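Local structure of thiol transferase (Phanerochaete chrysosporium, 4F0B) at the interface of chains A and B. The protein is a glutathione transferase of the fungal Ure2p class that binds oxidized glutathione and uses glutathione as its thiol substrate. Sequence-based numbering; all coordinates share one arbitrary frame. Chains: chain A/B, Thiol transferase.

The interface of chains A and B. Residues chain A 136, 146-147, 150-151; chain B 132, 136, 147, 151.
B:Phe136 and A:Tyr151 meet across the two-fold symmetric interface of chains A and B, probably the dimer contact usual in this family, with helices 109-138 of chain B and 145-166 of chain A carrying them; glutathione transferases are typically dimers, and here C-terminal-domain helices of the two chains meet in one part of the contact. The two rings reach toward each other from the two chains, and the phenol oxygen OH of A:Tyr151 comes to 3.3 Å from CE2 of B:Phe136. Lying beside the backbone N and anti to the carbonyl carbon (chi1 -75°), CG of B:Phe136 carries its ring toward chain A. There CE1 lies in the ring plane of A:Tyr146, at the edge, 3.8 Å from CE2 of that tyrosine. Within its own chain, the methyl CB of B:Ala147 caps the middle of one face of the B:Phe136 ring, 3.5 Å from its plane.

The polar grip is on the side-chain amide oxygen OE1 of B:Gln132. It accepts a short hydrogen bond of 2.6 Å from the phenol OH of A:Tyr151, which sits a little out of the carbonyl plane. The second donor, NH2 of A:Arg150, reaches OE1 at 2.9 Å on an in-plane lone pair, nearly straight (176° at H). Guanidinium and amide are almost coplanar, whereas the tyrosine ring stands 72° from the amide. CG of A:Arg150 also lies over one face of the A:Tyr151 ring, so the arginine's aliphatic chain packs on the tyrosine with which it shares an acceptor. A leucine in place of B:Gln132 would probably leave both the A:Tyr151 hydroxyl and the A:Arg150 guanidinium without their shared acceptor, freeing the arginine tip to turn.

B:Tyr151, one ring face covered by CB of B:Gln132, completes the patch by pointing its phenol oxygen OH at A:Phe136, 3.3 Å from CE2.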
loop_
_atom_site.group_PDB
_atom_site.type_symbol
_atom_site.label_atom_id
_atom_site.label_comp_id
_atom_site.label_asym_id
_atom_site.label_seq_id
_atom_site.Cartn_x
_atom_site.Cartn_y
_atom_site.Cartn_z
ATOM N N PHE A 136 -6.073 -15.940 -10.813
ATOM C CA PHE A 136 -6.576 -16.410 -12.104
ATOM C C PHE A 136 -5.788 -17.594 -12.667
ATOM O O PHE A 136 -6.365 -18.476 -13.290
ATOM C CB PHE A 136 -6.671 -15.250 -13.100
ATOM C CG PHE A 136 -7.804 -14.316 -12.811
ATOM C CD1 PHE A 136 -9.119 -14.689 -13.088
ATOM C CD2 PHE A 136 -7.537 -13.087 -12.220
ATOM C CE1 PHE A 136 -10.188 -13.807 -12.814
ATOM C CE2 PHE A 136 -8.582 -12.208 -11.935
ATOM C CZ PHE A 136 -9.905 -12.568 -12.226
ATOM N N TYR A 146 -8.043 -13.928 -20.706
ATOM C CA TYR A 146 -7.855 -12.477 -20.663
ATOM C C TYR A 146 -7.301 -12.019 -19.310
ATOM O O TYR A 146 -6.417 -11.159 -19.243
ATOM C CB TYR A 146 -9.183 -11.729 -20.970
ATOM C CG TYR A 146 -9.024 -10.243 -20.769
ATOM C CD1 TYR A 146 -8.434 -9.457 -21.737
ATOM C CD2 TYR A 146 -9.396 -9.630 -19.563
ATOM C CE1 TYR A 146 -8.235 -8.107 -21.549
ATOM C CE2 TYR A 146 -9.197 -8.283 -19.337
ATOM C CZ TYR A 146 -8.617 -7.516 -20.341
ATOM O OH TYR A 146 -8.377 -6.176 -20.176
ATOM N N ALA A 147 -7.873 -12.543 -18.230
ATOM C CA ALA A 147 -7.464 -12.136 -16.903
ATOM C C ALA A 147 -6.114 -12.681 -16.496
ATOM O O ALA A 147 -5.318 -11.949 -15.902
ATOM C CB ALA A 147 -8.527 -12.554 -15.887
ATOM N N ARG A 150 -3.738 -10.482 -18.393
ATOM C CA ARG A 150 -3.672 -9.116 -17.856
ATOM C C ARG A 150 -2.759 -9.054 -16.636
ATOM O O ARG A 150 -1.881 -8.185 -16.518
ATOM C CB ARG A 150 -5.068 -8.604 -17.468
ATOM C CG ARG A 150 -5.016 -7.397 -16.552
ATOM C CD ARG A 150 -6.401 -6.702 -16.489
ATOM N NE ARG A 150 -6.451 -5.662 -15.470
ATOM C CZ ARG A 150 -5.961 -4.426 -15.609
ATOM N NH1 ARG A 150 -5.381 -4.031 -16.757
ATOM N NH2 ARG A 150 -6.013 -3.607 -14.563
ATOM N N TYR A 151 -2.979 -9.974 -15.694
ATOM C CA TYR A 151 -2.227 -9.887 -14.434
ATOM C C TYR A 151 -0.834 -10.462 -14.534
ATOM O O TYR A 151 0.045 -9.953 -13.839
ATOM C CB TYR A 151 -3.046 -10.440 -13.233
ATOM C CG TYR A 151 -4.274 -9.593 -13.030
ATOM C CD1 TYR A 151 -4.135 -8.283 -12.567
ATOM C CD2 TYR A 151 -5.542 -10.058 -13.381
ATOM C CE1 TYR A 151 -5.239 -7.438 -12.456
ATOM C CE2 TYR A 151 -6.662 -9.242 -13.263
ATOM C CZ TYR A 151 -6.508 -7.933 -12.815
ATOM O OH TYR A 151 -7.602 -7.100 -12.714
ATOM N N GLN B 132 -9.841 -2.506 -10.061
ATOM C CA GLN B 132 -10.093 -3.673 -10.917
ATOM C C GLN B 132 -11.557 -3.782 -11.262
ATOM O O GLN B 132 -11.881 -4.192 -12.387
ATOM C CB GLN B 132 -9.591 -5.010 -10.319
ATOM C CG GLN B 132 -8.071 -5.052 -9.937
ATOM C CD GLN B 132 -7.218 -4.255 -10.915
ATOM O OE1 GLN B 132 -7.079 -4.630 -12.093
ATOM N NE2 GLN B 132 -6.718 -3.108 -10.464
ATOM N N PHE B 136 -12.851 -3.999 -15.240
ATOM C CA PHE B 136 -13.723 -4.962 -15.879
ATOM C C PHE B 136 -15.060 -4.367 -16.357
ATOM O O PHE B 136 -15.758 -5.026 -17.130
ATOM C CB PHE B 136 -13.858 -6.231 -15.019
ATOM C CG PHE B 136 -12.636 -7.100 -15.094
ATOM C CD1 PHE B 136 -12.462 -7.958 -16.176
ATOM C CD2 PHE B 136 -11.632 -7.016 -14.132
ATOM C CE1 PHE B 136 -11.336 -8.764 -16.286
ATOM C CE2 PHE B 136 -10.504 -7.807 -14.224
ATOM C CZ PHE B 136 -10.346 -8.682 -15.290
ATOM N N ALA B 147 -15.178 -12.037 -13.199
ATOM C CA ALA B 147 -14.319 -10.974 -12.731
ATOM C C ALA B 147 -15.100 -9.770 -12.245
ATOM O O ALA B 147 -14.740 -9.175 -11.210
ATOM C CB ALA B 147 -13.303 -10.560 -13.855
ATOM N N TYR B 151 -14.717 -8.500 -8.275
ATOM C CA TYR B 151 -14.250 -7.195 -7.805
ATOM C C TYR B 151 -15.363 -6.337 -7.190
ATOM O O TYR B 151 -15.048 -5.518 -6.311
ATOM C CB TYR B 151 -13.376 -6.458 -8.864
ATOM C CG TYR B 151 -12.145 -7.269 -9.137
ATOM C CD1 TYR B 151 -11.204 -7.462 -8.144
ATOM C CD2 TYR B 151 -11.964 -7.917 -10.357
ATOM C CE1 TYR B 151 -10.086 -8.285 -8.333
ATOM C CE2 TYR B 151 -10.844 -8.709 -10.574
ATOM C CZ TYR B 151 -9.913 -8.897 -9.553
ATOM O OH TYR B 151 -8.824 -9.716 -9.774
#